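Local coordinates for stringent starvation protein B (Caulobacter vibrioides, PDB 2QAS) that probably acts as an adaptor that delivers ssrA-tagged proteins to the ClpX unfoldase for degradation, at residues P44-V58 against S104-V118. Sequence-based numbering, arbitrary orientation.
Sequences PHHLYITFKTKAAGV and SVPYAALTRFYDPSV
Asp115 meets the imidazole of His45 at its edge: ND1 of His45 donates to OD2 of Asp115 at 2.7 Å, on the syn side but 30° out of the plane of a carboxylate turned 79° from the ring. The other oxygen, OD1, accepts from the backbone N of Ser117 in an Asx turn. That turn brings Ser117 round to Pro44, where its OG donates to Pro44 O (2.6 Å) from above the carbonyl plane, while ND1 of His46 reaches the same oxygen within that plane. Pro116 CD lies over one face of the His46 ring, and Pro116 CG packs against Tyr48 CE1 (3.5 Å).

Strands 47-52 and 110-115 then run antiparallel. With CG anti to the backbone N (chi1 -176°), Phe113, which packs on Val28 of helix 16-35, turns its CD1-CE1 edge to Ile49 CD1, and Leu47 CD2 packs against Phe113 CZ. A classic bulge sets Thr111 and Arg112 against Thr50, whose hydroxyl is hydrogen-bonded to that of Thr73. Past it, Val105 CG2 sits over the centre of the Phe51 ring, 3.9 Å from its centroid.

The hydroxyl of Tyr16 of the second subunit is also hydrogen-bonded to Asp115 OD2, so this carboxylate ties the strand end to the dimer interface and probably holds the His45 proton on ND1, leaving NE2 to accept a weak hydrogen bond from the backbone N of Leu13 of the second subunit.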
loop_
_atom_site.group_PDB
_atom_site.type_symbol
_atom_site.label_atom_id
_atom_site.label_comp_id
_atom_site.label_asym_id
_atom_site.label_seq_id
_atom_site.Cartn_x
_atom_site.Cartn_y
_atom_site.Cartn_z
ATOM N N PRO A 44 4.066 -19.121 14.835
ATOM C CA PRO A 44 3.942 -18.287 16.038
ATOM C C PRO A 44 3.566 -16.821 15.809
ATOM O O PRO A 44 3.777 -15.985 16.686
ATOM C CB PRO A 44 5.325 -18.405 16.661
ATOM C CG PRO A 44 6.201 -18.358 15.441
ATOM C CD PRO A 44 5.488 -19.315 14.488
ATOM N N HIS A 45 3.018 -16.501 14.643
ATOM C CA HIS A 45 2.651 -15.117 14.348
ATOM C C HIS A 45 1.556 -14.550 15.247
ATOM O O HIS A 45 0.545 -15.200 15.505
ATOM C CB HIS A 45 2.210 -14.989 12.887
ATOM C CG HIS A 45 3.317 -15.188 11.901
ATOM N ND1 HIS A 45 4.242 -14.208 11.612
ATOM C CD2 HIS A 45 3.655 -16.260 11.145
ATOM C CE1 HIS A 45 5.103 -14.665 10.721
ATOM N NE2 HIS A 45 4.769 -15.908 10.421
ATOM N N HIS A 46 1.793 -13.339 15.741
ATOM C CA HIS A 46 0.836 -12.617 16.564
ATOM C C HIS A 46 1.061 -11.132 16.307
ATOM O O HIS A 46 2.147 -10.737 15.873
ATOM C CB HIS A 46 0.972 -12.963 18.054
ATOM C CG HIS A 46 2.352 -12.810 18.608
ATOM N ND1 HIS A 46 3.400 -13.626 18.235
ATOM C CD2 HIS A 46 2.846 -11.962 19.541
ATOM C CE1 HIS A 46 4.481 -13.286 18.914
ATOM N NE2 HIS A 46 4.172 -12.280 19.714
ATOM N N LEU A 47 0.051 -10.304 16.567
ATOM C CA LEU A 47 0.189 -8.884 16.264
ATOM C C LEU A 47 0.059 -7.887 17.400
ATOM O O LEU A 47 -0.682 -8.094 18.345
ATOM C CB LEU A 47 -0.821 -8.498 15.169
ATOM C CG LEU A 47 -1.020 -9.506 14.024
ATOM C CD1 LEU A 47 -2.069 -8.994 13.057
ATOM C CD2 LEU A 47 0.293 -9.744 13.293
ATOM N N TYR A 48 0.799 -6.792 17.275
ATOM C CA TYR A 48 0.748 -5.698 18.225
ATOM C C TYR A 48 0.268 -4.506 17.408
ATOM O O TYR A 48 0.947 -4.069 16.481
ATOM C CB TYR A 48 2.122 -5.399 18.814
ATOM C CG TYR A 48 2.523 -6.333 19.931
ATOM C CD1 TYR A 48 2.973 -7.627 19.668
ATOM C CD2 TYR A 48 2.406 -5.933 21.266
ATOM C CE1 TYR A 48 3.293 -8.507 20.702
ATOM C CE2 TYR A 48 2.723 -6.801 22.312
ATOM C CZ TYR A 48 3.165 -8.088 22.024
ATOM O OH TYR A 48 3.468 -8.943 23.067
ATOM N N ILE A 49 -0.914 -4.004 17.735
ATOM C CA ILE A 49 -1.485 -2.870 17.033
ATOM C C ILE A 49 -1.526 -1.670 17.966
ATOM O O ILE A 49 -2.046 -1.765 19.078
ATOM C CB ILE A 49 -2.948 -3.145 16.599
ATOM C CG1 ILE A 49 -3.046 -4.466 15.841
ATOM C CG2 ILE A 49 -3.462 -1.996 15.761
ATOM C CD1 ILE A 49 -2.234 -4.492 14.615
ATOM N N THR A 50 -0.986 -0.538 17.529
ATOM C CA THR A 50 -1.030 0.651 18.366
ATOM C C THR A 50 -1.860 1.696 17.641
ATOM O O THR A 50 -1.686 1.901 16.448
ATOM C CB THR A 50 0.376 1.205 18.633
ATOM O OG1 THR A 50 1.216 0.158 19.139
ATOM C CG2 THR A 50 0.312 2.325 19.657
ATOM N N PHE A 51 -2.772 2.343 18.355
ATOM C CA PHE A 51 -3.625 3.356 17.742
ATOM C C PHE A 51 -3.938 4.553 18.636
ATOM O O PHE A 51 -3.801 4.501 19.865
ATOM C CB PHE A 51 -4.950 2.742 17.308
ATOM C CG PHE A 51 -5.778 2.226 18.453
ATOM C CD1 PHE A 51 -5.474 1.011 19.057
ATOM C CD2 PHE A 51 -6.859 2.964 18.931
ATOM C CE1 PHE A 51 -6.235 0.536 20.120
ATOM C CE2 PHE A 51 -7.630 2.504 19.993
ATOM C CZ PHE A 51 -7.321 1.285 20.592
ATOM N N LYS A 52 -4.391 5.622 17.992
ATOM C CA LYS A 52 -4.749 6.854 18.676
ATOM C C LYS A 52 -6.175 6.701 19.186
ATOM O O LYS A 52 -7.107 6.583 18.400
ATOM C CB LYS A 52 -4.662 8.036 17.700
ATOM C CG LYS A 52 -4.419 9.385 18.362
ATOM C CD LYS A 52 -2.982 9.502 18.881
ATOM C CE LYS A 52 -2.799 10.744 19.756
ATOM N NZ LYS A 52 -3.296 11.980 19.081
ATOM N N THR A 53 -6.324 6.699 20.505
ATOM C CA THR A 53 -7.615 6.548 21.171
ATOM C C THR A 53 -8.641 7.627 20.831
ATOM O O THR A 53 -9.844 7.355 20.769
ATOM C CB THR A 53 -7.428 6.542 22.693
ATOM O OG1 THR A 53 -6.569 5.458 23.059
ATOM C CG2 THR A 53 -8.762 6.378 23.397
ATOM N N LYS A 54 -8.167 8.852 20.620
ATOM C CA LYS A 54 -9.060 9.967 20.314
ATOM C C LYS A 54 -9.353 10.152 18.831
ATOM O O LYS A 54 -10.238 10.926 18.460
ATOM C CB LYS A 54 -8.505 11.266 20.907
ATOM C CG LYS A 54 -8.717 11.390 22.415
ATOM C CD LYS A 54 -8.167 12.706 22.949
ATOM C CE LYS A 54 -8.613 12.957 24.383
ATOM N NZ LYS A 54 -8.171 11.871 25.299
ATOM N N ALA A 55 -8.611 9.446 17.983
ATOM C CA ALA A 55 -8.840 9.530 16.547
ATOM C C ALA A 55 -10.341 9.331 16.311
ATOM O O ALA A 55 -10.987 8.550 17.012
ATOM C CB ALA A 55 -8.044 8.447 15.829
ATOM N N ALA A 56 -10.906 10.049 15.349
ATOM C CA ALA A 56 -12.330 9.907 15.068
ATOM C C ALA A 56 -12.565 8.465 14.639
ATOM O O ALA A 56 -11.631 7.785 14.218
ATOM C CB ALA A 56 -12.750 10.864 13.953
ATOM N N GLY A 57 -13.799 7.995 14.759
ATOM C CA GLY A 57 -14.102 6.634 14.352
ATOM C C GLY A 57 -13.881 5.518 15.366
ATOM O O GLY A 57 -14.464 4.441 15.213
ATOM N N VAL A 58 -13.055 5.736 16.388
ATOM C CA VAL A 58 -12.832 4.671 17.354
ATOM C C VAL A 58 -13.859 4.689 18.475
ATOM O O VAL A 58 -14.185 5.737 19.041
ATOM C CB VAL A 58 -11.380 4.685 17.954
ATOM C CG1 VAL A 58 -10.541 5.732 17.275
ATOM C CG2 VAL A 58 -11.419 4.874 19.453
ATOM N N SER A 104 -13.563 -0.838 18.217
ATOM C CA SER A 104 -13.617 -0.571 16.792
ATOM C C SER A 104 -12.505 0.413 16.519
ATOM O O SER A 104 -12.437 1.468 17.146
ATOM C CB SER A 104 -14.960 0.022 16.391
ATOM O OG SER A 104 -15.863 -1.024 16.102
ATOM N N VAL A 105 -11.625 0.059 15.594
ATOM C CA VAL A 105 -10.504 0.926 15.270
ATOM C C VAL A 105 -10.357 1.134 13.772
ATOM O O VAL A 105 -10.318 0.170 13.004
ATOM C CB VAL A 105 -9.189 0.337 15.827
ATOM C CG1 VAL A 105 -8.023 1.255 15.498
ATOM C CG2 VAL A 105 -9.318 0.131 17.329
ATOM N N PRO A 106 -10.298 2.401 13.328
ATOM C CA PRO A 106 -10.149 2.640 11.891
ATOM C C PRO A 106 -8.686 2.416 11.545
ATOM O O PRO A 106 -7.810 2.591 12.396
ATOM C CB PRO A 106 -10.554 4.111 11.733
ATOM C CG PRO A 106 -11.411 4.382 12.929
ATOM C CD PRO A 106 -10.675 3.646 14.020
ATOM N N TYR A 107 -8.405 2.015 10.314
ATOM C CA TYR A 107 -7.017 1.819 9.944
ATOM C C TYR A 107 -6.301 3.164 9.965
ATOM O O TYR A 107 -5.086 3.230 10.129
ATOM C CB TYR A 107 -6.933 1.155 8.578
ATOM C CG TYR A 107 -7.615 -0.189 8.589
ATOM C CD1 TYR A 107 -8.809 -0.392 7.905
ATOM C CD2 TYR A 107 -7.098 -1.248 9.342
ATOM C CE1 TYR A 107 -9.478 -1.615 7.971
ATOM C CE2 TYR A 107 -7.757 -2.472 9.415
ATOM C CZ TYR A 107 -8.947 -2.649 8.730
ATOM O OH TYR A 107 -9.620 -3.846 8.811
ATOM N N ALA A 108 -7.074 4.237 9.835
ATOM C CA ALA A 108 -6.530 5.586 9.852
ATOM C C ALA A 108 -5.981 5.942 11.236
ATOM O O ALA A 108 -5.057 6.749 11.364
ATOM C CB ALA A 108 -7.606 6.581 9.455
ATOM N N ALA A 109 -6.543 5.336 12.277
ATOM C CA ALA A 109 -6.096 5.625 13.633
ATOM C C ALA A 109 -4.769 4.948 13.974
ATOM O O ALA A 109 -4.093 5.350 14.912
ATOM C CB ALA A 109 -7.165 5.217 14.620
ATOM N N LEU A 110 -4.392 3.935 13.201
ATOM C CA LEU A 110 -3.153 3.207 13.446
ATOM C C LEU A 110 -1.898 4.055 13.429
ATOM O O LEU A 110 -1.775 4.985 12.633
ATOM C CB LEU A 110 -2.991 2.089 12.423
ATOM C CG LEU A 110 -3.549 0.730 12.824
ATOM C CD1 LEU A 110 -4.971 0.862 13.340
ATOM C CD2 LEU A 110 -3.490 -0.174 11.615
ATOM N N THR A 111 -0.959 3.722 14.310
ATOM C CA THR A 111 0.301 4.441 14.367
ATOM C C THR A 111 1.468 3.459 14.400
ATOM O O THR A 111 2.609 3.830 14.143
ATOM C CB THR A 111 0.385 5.376 15.596
ATOM O OG1 THR A 111 0.521 4.600 16.787
ATOM C CG2 THR A 111 -0.866 6.229 15.705
ATOM N N ARG A 112 1.193 2.198 14.705
ATOM C CA ARG A 112 2.276 1.230 14.736
ATOM C C ARG A 112 1.781 -0.197 14.554
ATOM O O ARG A 112 0.679 -0.538 14.980
ATOM C CB ARG A 112 3.050 1.348 16.050
ATOM C CG ARG A 112 4.424 0.708 15.991
ATOM C CD ARG A 112 4.812 0.073 17.312
ATOM N NE ARG A 112 6.112 -0.589 17.225
ATOM C CZ ARG A 112 6.548 -1.504 18.088
ATOM N NH1 ARG A 112 5.781 -1.872 19.112
ATOM N NH2 ARG A 112 7.749 -2.057 17.927
ATOM N N PHE A 113 2.601 -1.018 13.906
ATOM C CA PHE A 113 2.281 -2.415 13.648
ATOM C C PHE A 113 3.538 -3.230 13.895
ATOM O O PHE A 113 4.610 -2.856 13.427
ATOM C CB PHE A 113 1.849 -2.612 12.198
ATOM C CG PHE A 113 1.416 -4.014 11.891
ATOM C CD1 PHE A 113 0.173 -4.481 12.326
ATOM C CD2 PHE A 113 2.258 -4.881 11.197
ATOM C CE1 PHE A 113 -0.224 -5.796 12.076
ATOM C CE2 PHE A 113 1.876 -6.201 10.940
ATOM C CZ PHE A 113 0.630 -6.660 11.382
ATOM N N TYR A 114 3.413 -4.341 14.614
ATOM C CA TYR A 114 4.574 -5.164 14.920
ATOM C C TYR A 114 4.237 -6.638 15.141
ATOM O O TYR A 114 3.317 -6.966 15.883
ATOM C CB TYR A 114 5.284 -4.603 16.170
ATOM C CG TYR A 114 6.602 -5.281 16.494
ATOM C CD1 TYR A 114 7.643 -5.291 15.567
ATOM C CD2 TYR A 114 6.798 -5.947 17.709
ATOM C CE1 TYR A 114 8.850 -5.945 15.831
ATOM C CE2 TYR A 114 8.013 -6.617 17.988
ATOM C CZ TYR A 114 9.032 -6.608 17.040
ATOM O OH TYR A 114 10.230 -7.253 17.278
ATOM N N ASP A 115 4.981 -7.521 14.481
ATOM C CA ASP A 115 4.807 -8.961 14.638
ATOM C C ASP A 115 6.151 -9.486 15.136
ATOM O O ASP A 115 7.046 -9.755 14.344
ATOM C CB ASP A 115 4.476 -9.639 13.309
ATOM C CG ASP A 115 4.279 -11.148 13.455
ATOM O OD1 ASP A 115 4.751 -11.734 14.459
ATOM O OD2 ASP A 115 3.661 -11.764 12.561
ATOM N N PRO A 116 6.306 -9.632 16.457
ATOM C CA PRO A 116 7.527 -10.118 17.114
ATOM C C PRO A 116 8.176 -11.372 16.522
ATOM O O PRO A 116 9.388 -11.529 16.606
ATOM C CB PRO A 116 7.069 -10.356 18.555
ATOM C CG PRO A 116 6.062 -9.296 18.754
ATOM C CD PRO A 116 5.266 -9.338 17.460
ATOM N N SER A 117 7.370 -12.258 15.938
ATOM C CA SER A 117 7.863 -13.516 15.373
ATOM C C SER A 117 8.892 -13.412 14.253
ATOM O O SER A 117 9.820 -14.232 14.170
ATOM C CB SER A 117 6.691 -14.367 14.888
ATOM O OG SER A 117 6.065 -15.010 15.983
ATOM N N VAL A 118 8.710 -12.422 13.386
ATOM C CA VAL A 118 9.612 -12.203 12.263
ATOM C C VAL A 118 10.121 -10.771 12.341
ATOM O O VAL A 118 10.660 -10.232 11.383
ATOM C CB VAL A 118 8.886 -12.433 10.910
ATOM C CG1 VAL A 118 8.523 -13.905 10.761
ATOM C CG2 VAL A 118 7.615 -11.583 10.840
HETATM O O HOH W 1 2.643 -2.028 18.068
#